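Local coordinates for NAD-dependent aldehyde dehydrogenase (Sinorhizobium meliloti, PDB 3U4J) that oxidises aldehydes to carboxylic acids, passing the hydride to NAD, at the interface of chains A and B and the interface of chains A and C. Residues are numbered along the deposited sequence; one frame, centred on the assembly and turned at random. Chains: chain A/B/C, NAD-dependent aldehyde dehydrogenase.

Contact 1: the interface of chains A and B. Residues chain A 440, 443-444, 447; chain B 151-153, 498.
B:Leu498 sets its branched tip against one side of helix 439-448 of chain A. Its CD2 methyl meets CD1 of A:Leu443 at 3.9 Å, the two side chains crossing at about a right angle, while its other methyl, CD1, lies 3.5 Å from the amide carbon CD of A:Gln444. A leucine suits this spot because its two methyls can each touch one of two consecutive helix residues. CG of A:Glu440 comes loosely up against the backbone and CB of B:Leu498; the rest of that chain runs on, extended, to the polar rim. There a water is shared by A:Glu440 OE2 at 2.9 Å, A:Gln444 OE1 at 2.8 Å and the carbonyl B:Leu498 O at 2.7 Å. As modelled, A:Gln444 OE1 also lies 3.0 Å from the carbonyl B:Asp151 O, a clash of two acceptors, so its role is doubtful; exchanging OE1 and NE2 could offer an N-H to each. NH1 of the A:Arg447 guanidinium donates to B:Asp151 O at 3.0 Å, bent (132° at the hydrogen) and from above the carbonyl plane. A bend at chi3 (91°) turns the guanidinium there. The site joins the B:Asp151 loop and B:Leu498 to a chain A helix at a two-fold interface of the tetramer.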
loop_
_atom_site.group_PDB
_atom_site.type_symbol
_atom_site.label_atom_id
_atom_site.label_comp_id
_atom_site.label_asym_id
_atom_site.label_seq_id
_atom_site.Cartn_x
_atom_site.Cartn_y
_atom_site.Cartn_z
ATOM N N GLU A 440 -24.442 13.755 -6.432
ATOM C CA GLU A 440 -23.834 14.829 -5.662
ATOM C C GLU A 440 -24.297 14.798 -4.220
ATOM O O GLU A 440 -23.481 14.868 -3.301
ATOM C CB GLU A 440 -24.179 16.210 -6.258
ATOM C CG GLU A 440 -23.417 17.359 -5.561
ATOM C CD GLU A 440 -23.774 18.748 -6.097
ATOM O OE1 GLU A 440 -24.685 18.864 -6.949
ATOM O OE2 GLU A 440 -23.135 19.725 -5.660
ATOM N N LEU A 443 -22.932 11.494 -2.197
ATOM C CA LEU A 443 -21.490 11.536 -1.914
ATOM C C LEU A 443 -21.023 12.774 -1.141
ATOM O O LEU A 443 -20.169 12.647 -0.242
ATOM C CB LEU A 443 -20.651 11.313 -3.193
ATOM C CG LEU A 443 -20.749 9.860 -3.704
ATOM C CD1 LEU A 443 -20.133 9.732 -5.080
ATOM C CD2 LEU A 443 -20.067 8.874 -2.725
ATOM N N GLN A 444 -21.544 13.967 -1.475
ATOM C CA GLN A 444 -21.152 15.161 -0.711
ATOM C C GLN A 444 -21.675 15.123 0.723
ATOM O O GLN A 444 -20.979 15.546 1.643
ATOM C CB GLN A 444 -21.526 16.475 -1.396
ATOM C CG GLN A 444 -20.805 16.717 -2.721
ATOM C CD GLN A 444 -19.335 17.169 -2.599
ATOM O OE1 GLN A 444 -18.904 18.065 -3.343
ATOM N NE2 GLN A 444 -18.558 16.540 -1.695
ATOM N N ARG A 447 -19.366 12.573 2.613
ATOM C CA ARG A 447 -18.056 13.187 2.837
ATOM C C ARG A 447 -18.058 14.246 3.932
ATOM O O ARG A 447 -17.010 14.496 4.550
ATOM C CB ARG A 447 -17.511 13.823 1.564
ATOM C CG ARG A 447 -17.121 12.809 0.522
ATOM C CD ARG A 447 -16.809 13.489 -0.807
ATOM N NE ARG A 447 -15.391 13.838 -0.936
ATOM C CZ ARG A 447 -14.928 14.819 -1.715
ATOM N NH1 ARG A 447 -15.753 15.595 -2.402
ATOM N NH2 ARG A 447 -13.625 15.051 -1.786
ATOM N N ASP B 151 -12.690 20.019 -3.368
ATOM C CA ASP B 151 -13.959 19.689 -2.690
ATOM C C ASP B 151 -15.065 19.209 -3.648
ATOM O O ASP B 151 -15.969 18.451 -3.258
ATOM C CB ASP B 151 -14.459 20.871 -1.870
ATOM C CG ASP B 151 -15.499 20.460 -0.829
ATOM O OD1 ASP B 151 -15.181 19.661 0.066
ATOM O OD2 ASP B 151 -16.646 20.935 -0.902
ATOM N N ASP B 152 -14.971 19.635 -4.898
ATOM C CA ASP B 152 -15.997 19.363 -5.897
ATOM C C ASP B 152 -15.707 18.064 -6.652
ATOM O O ASP B 152 -16.489 17.638 -7.494
ATOM C CB ASP B 152 -16.061 20.536 -6.894
ATOM C CG ASP B 152 -14.658 20.997 -7.374
ATOM O OD1 ASP B 152 -13.614 20.695 -6.731
ATOM O OD2 ASP B 152 -14.599 21.709 -8.398
ATOM N N ARG B 153 -14.592 17.420 -6.332
ATOM C CA ARG B 153 -14.134 16.296 -7.113
ATOM C C ARG B 153 -13.723 15.137 -6.196
ATOM O O ARG B 153 -13.342 15.353 -5.043
ATOM C CB ARG B 153 -12.931 16.786 -7.895
ATOM C CG ARG B 153 -12.548 16.028 -9.125
ATOM C CD ARG B 153 -11.827 17.023 -10.091
ATOM N NE ARG B 153 -10.574 17.491 -9.518
ATOM C CZ ARG B 153 -9.540 17.939 -10.228
ATOM N NH1 ARG B 153 -9.622 17.992 -11.552
ATOM N NH2 ARG B 153 -8.430 18.338 -9.609
ATOM N N LEU B 498 -18.604 16.086 -8.790
ATOM C CA LEU B 498 -19.869 16.104 -8.125
ATOM C C LEU B 498 -20.397 17.506 -8.377
ATOM O O LEU B 498 -19.822 18.511 -7.890
ATOM C CB LEU B 498 -19.686 15.840 -6.629
ATOM C CG LEU B 498 -18.995 14.521 -6.281
ATOM C CD1 LEU B 498 -18.576 14.532 -4.844
ATOM C CD2 LEU B 498 -19.874 13.305 -6.573
HETATM O O HOH W 1 -20.247 19.459 -5.419
#

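Contact 2: the interface of chains A and C. Residues chain A 462-463, 466; chain C 149, 155-156, 493-495.
A loop of chain A carrying A:Gly462, A:Thr463 and A:Leu466 meets strand 489-497 of chain C, with strand 153-161 and the loop residue C:Ile149 of that chain bordering it. The imidazole of C:His495 is held between two parts of the chain A loop. On one face lies CA of A:Gly462, 3.8 Å from the ring centroid; on the opposite face the CD2 methyl of A:Leu466 lies 3.9 Å from it. Both are CH-pi contacts displaced toward the rim. Glycine suits the first place because it has no side chain to keep its backbone carbon away from the ring, and leucine suits the second because a branched end can both cover the ring and reach beyond it. That same methyl extends to CA of C:Gly155 at 4.0 Å and lies beside the carbonyl of C:Val494, so it touches both strands. A:Thr463 approaches the ring's edge with its CB in the ring plane. Threonine offers a methyl and a hydroxyl together, matching a histidine that has both apolar faces and a polar nitrogen: CG2 packs 3.9 Å from CD2 of C:His495, while the hydroxyl meets the ring nitrogen. A chi1 of 58° puts that hydroxyl between the backbone N and the carbonyl carbon of A:Thr463, where OG1 and C:His495 NE2 form a hydrogen bond of 3.0 Å in which either group could be the donor.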
loop_
_atom_site.group_PDB
_atom_site.type_symbol
_atom_site.label_atom_id
_atom_site.label_comp_id
_atom_site.label_asym_id
_atom_site.label_seq_id
_atom_site.Cartn_x
_atom_site.Cartn_y
_atom_site.Cartn_z
ATOM N N GLY A 462 -22.181 -4.657 6.841
ATOM C CA GLY A 462 -20.841 -4.340 6.391
ATOM C C GLY A 462 -20.109 -5.606 5.977
ATOM O O GLY A 462 -20.690 -6.702 5.928
ATOM N N THR A 463 -18.812 -5.462 5.714
ATOM C CA THR A 463 -17.972 -6.558 5.218
ATOM C C THR A 463 -16.685 -6.667 6.044
ATOM O O THR A 463 -16.251 -5.680 6.634
ATOM C CB THR A 463 -17.512 -6.226 3.798
ATOM O OG1 THR A 463 -16.797 -4.985 3.833
ATOM C CG2 THR A 463 -18.725 -6.106 2.851
ATOM N N LEU A 466 -13.653 -4.018 4.859
ATOM C CA LEU A 466 -13.551 -2.603 5.181
ATOM C C LEU A 466 -13.344 -2.331 6.674
ATOM O O LEU A 466 -13.898 -3.075 7.508
ATOM C CB LEU A 466 -14.818 -1.857 4.714
ATOM C CG LEU A 466 -14.740 -1.313 3.288
ATOM C CD1 LEU A 466 -14.966 -2.449 2.273
ATOM C CD2 LEU A 466 -15.785 -0.178 3.069
ATOM N N ILE C 149 -16.993 -6.100 -3.772
ATOM C CA ILE C 149 -17.863 -6.512 -2.674
ATOM C C ILE C 149 -19.326 -6.691 -3.110
ATOM O O ILE C 149 -20.258 -6.477 -2.315
ATOM C CB ILE C 149 -17.753 -5.592 -1.417
ATOM C CG1 ILE C 149 -18.085 -4.118 -1.744
ATOM C CG2 ILE C 149 -16.328 -5.735 -0.740
ATOM C CD1 ILE C 149 -18.350 -3.304 -0.456
ATOM N N GLY C 155 -17.255 -0.257 -2.132
ATOM C CA GLY C 155 -16.671 0.117 -0.853
ATOM C C GLY C 155 -15.690 1.240 -1.041
ATOM O O GLY C 155 -14.847 1.187 -1.907
ATOM N N LEU C 156 -15.805 2.275 -0.227
ATOM C CA LEU C 156 -14.843 3.365 -0.243
ATOM C C LEU C 156 -14.251 3.517 1.153
ATOM O O LEU C 156 -14.951 3.373 2.150
ATOM C CB LEU C 156 -15.535 4.668 -0.650
ATOM C CG LEU C 156 -16.208 4.735 -2.033
ATOM C CD1 LEU C 156 -16.975 6.048 -2.181
ATOM C CD2 LEU C 156 -15.222 4.548 -3.237
ATOM N N GLY C 493 -14.982 4.464 6.496
ATOM C CA GLY C 493 -15.360 3.342 5.621
ATOM C C GLY C 493 -16.758 3.588 5.099
ATOM O O GLY C 493 -17.650 3.869 5.894
ATOM N N VAL C 494 -16.969 3.509 3.782
ATOM C CA VAL C 494 -18.322 3.719 3.224
ATOM C C VAL C 494 -18.756 2.504 2.419
ATOM O O VAL C 494 -18.096 2.143 1.429
ATOM C CB VAL C 494 -18.431 4.981 2.322
ATOM C CG1 VAL C 494 -19.922 5.299 2.003
ATOM C CG2 VAL C 494 -17.759 6.223 2.973
ATOM N N HIS C 495 -19.856 1.871 2.829
ATOM C CA HIS C 495 -20.478 0.841 1.997
ATOM C C HIS C 495 -21.542 1.561 1.210
ATOM O O HIS C 495 -22.536 2.056 1.789
ATOM C CB HIS C 495 -21.094 -0.285 2.829
ATOM C CG HIS C 495 -20.071 -1.138 3.519
ATOM N ND1 HIS C 495 -19.468 -0.761 4.701
ATOM C CD2 HIS C 495 -19.523 -2.333 3.179
ATOM C CE1 HIS C 495 -18.591 -1.689 5.060
ATOM N NE2 HIS C 495 -18.619 -2.659 4.163
#

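Contact 3: the interface of chains A and C. Residues chain A 455-458; chain C 494-497.
The carbonyl oxygen of A:Ile456 is gripped by two donors, one from each chain. The backbone N of C:Thr497 reaches A:Ile456 O across the interface at 3.0 Å, nearly straight at the hydrogen (165°), and the hydroxyl OG of A:Ser458 reaches it at 2.8 Å from the opposite face of the carbonyl plane. Serine suits this turn after the strand because its short side chain can fold back on its own backbone; chi1 of 45° swings OG back toward its own chain, above the plane of the A:Ile456 carbonyl. The same hydroxyl contacts a water at 2.9 Å, and C:Thr497 OG1 meets that water from the other chain at 2.6 Å. A second backbone bond runs the other way, from A:Ile456 N to C:His495 O at 3.0 Å. Together the pair joins strand 453-456 to strand 489-497 in parallel. Side chains line up accordingly: A:Ile456 and C:Val496 lie side by side and point the same way, with CB of the isoleucine 4.0 Å from CG1 of the valine. Beta-branched residues fit such extended strands well. On the neighbouring pair, ND1 of C:His495 lies over one face of the A:Trp455 indole, 4.2 Å above its plane and toward the rim; the broad flat indole suits lying against the histidine. The site extends a sheet of chain A with a strand of chain C, tying the two subunits together through their backbones.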
loop_
_atom_site.group_PDB
_atom_site.type_symbol
_atom_site.label_atom_id
_atom_site.label_comp_id
_atom_site.label_asym_id
_atom_site.label_seq_id
_atom_site.Cartn_x
_atom_site.Cartn_y
_atom_site.Cartn_z
ATOM N N TRP A 455 -22.774 4.607 5.365
ATOM C CA TRP A 455 -23.492 3.810 4.394
ATOM C C TRP A 455 -24.254 4.763 3.462
ATOM O O TRP A 455 -24.744 5.811 3.911
ATOM C CB TRP A 455 -24.541 2.921 5.051
ATOM C CG TRP A 455 -24.070 1.688 5.647
ATOM C CD1 TRP A 455 -24.131 0.447 5.097
ATOM C CD2 TRP A 455 -23.474 1.537 6.938
ATOM N NE1 TRP A 455 -23.614 -0.488 5.975
ATOM C CE2 TRP A 455 -23.204 0.160 7.114
ATOM C CE3 TRP A 455 -23.139 2.432 7.967
ATOM C CZ2 TRP A 455 -22.593 -0.349 8.277
ATOM C CZ3 TRP A 455 -22.553 1.919 9.132
ATOM C CH2 TRP A 455 -22.288 0.542 9.269
ATOM N N ILE A 456 -24.333 4.398 2.187
ATOM C CA ILE A 456 -25.248 5.078 1.267
ATOM C C ILE A 456 -26.309 4.074 0.833
ATOM O O ILE A 456 -25.961 2.968 0.400
ATOM C CB ILE A 456 -24.505 5.712 0.021
ATOM C CG1 ILE A 456 -23.711 6.944 0.458
ATOM C CG2 ILE A 456 -25.543 6.135 -1.078
ATOM C CD1 ILE A 456 -22.808 7.538 -0.604
ATOM N N ASN A 457 -27.592 4.429 0.974
ATOM C CA ASN A 457 -28.696 3.553 0.528
ATOM C C ASN A 457 -28.662 2.158 1.155
ATOM O O ASN A 457 -28.972 1.133 0.510
ATOM C CB ASN A 457 -28.732 3.462 -1.008
ATOM C CG ASN A 457 -29.007 4.811 -1.670
ATOM O OD1 ASN A 457 -28.530 5.088 -2.787
ATOM N ND2 ASN A 457 -29.777 5.654 -0.992
ATOM N N SER A 458 -28.237 2.120 2.408
ATOM C CA SER A 458 -28.074 0.871 3.115
ATOM C C SER A 458 -27.834 1.209 4.586
ATOM O O SER A 458 -27.695 2.379 4.958
ATOM C CB SER A 458 -26.893 0.065 2.518
ATOM O OG SER A 458 -25.772 0.901 2.312
ATOM N N VAL C 494 -16.969 3.509 3.782
ATOM C CA VAL C 494 -18.322 3.719 3.224
ATOM C C VAL C 494 -18.756 2.504 2.419
ATOM O O VAL C 494 -18.096 2.143 1.429
ATOM C CB VAL C 494 -18.431 4.981 2.322
ATOM C CG1 VAL C 494 -19.922 5.299 2.003
ATOM C CG2 VAL C 494 -17.759 6.223 2.973
ATOM N N HIS C 495 -19.856 1.871 2.829
ATOM C CA HIS C 495 -20.478 0.841 1.997
ATOM C C HIS C 495 -21.542 1.561 1.210
ATOM O O HIS C 495 -22.536 2.056 1.789
ATOM C CB HIS C 495 -21.094 -0.285 2.829
ATOM C CG HIS C 495 -20.071 -1.138 3.519
ATOM N ND1 HIS C 495 -19.468 -0.761 4.701
ATOM C CD2 HIS C 495 -19.523 -2.333 3.179
ATOM C CE1 HIS C 495 -18.591 -1.689 5.060
ATOM N NE2 HIS C 495 -18.619 -2.659 4.163
ATOM N N VAL C 496 -21.304 1.659 -0.094
ATOM C CA VAL C 496 -22.214 2.374 -0.980
ATOM C C VAL C 496 -23.045 1.325 -1.708
ATOM O O VAL C 496 -22.499 0.476 -2.429
ATOM C CB VAL C 496 -21.458 3.214 -2.045
ATOM C CG1 VAL C 496 -22.469 3.968 -2.923
ATOM C CG2 VAL C 496 -20.444 4.196 -1.408
ATOM N N THR C 497 -24.360 1.369 -1.531
ATOM C CA THR C 497 -25.245 0.555 -2.351
ATOM C C THR C 497 -25.773 1.418 -3.502
ATOM O O THR C 497 -26.285 2.520 -3.270
ATOM C CB THR C 497 -26.429 -0.051 -1.510
ATOM O OG1 THR C 497 -25.920 -1.120 -0.709
ATOM C CG2 THR C 497 -27.503 -0.630 -2.391
HETATM O O HOH W 2 -23.955 -0.902 1.049
#

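Contact 2 and contact 3 are neighbours, their C-alpha centres about 8 Å apart, and share C:Val494 and C:His495 on strand 489-497. That strand presents a side chain to a loop in contact 2 and its backbone to a strand edge in contact 3. The C-alpha centre of contact 1 is about 18 Å from that of contact 2 and about 15 Å from that of contact 3. Contact 1 brings in chain B, where B:Leu498 directly follows the counterpart of strand 489-497 and B:Arg153 starts strand 153-161, which in chain C borders contact 2. The same region thus serves both interfaces, consistent with a tetramer that uses more than one two-fold interface.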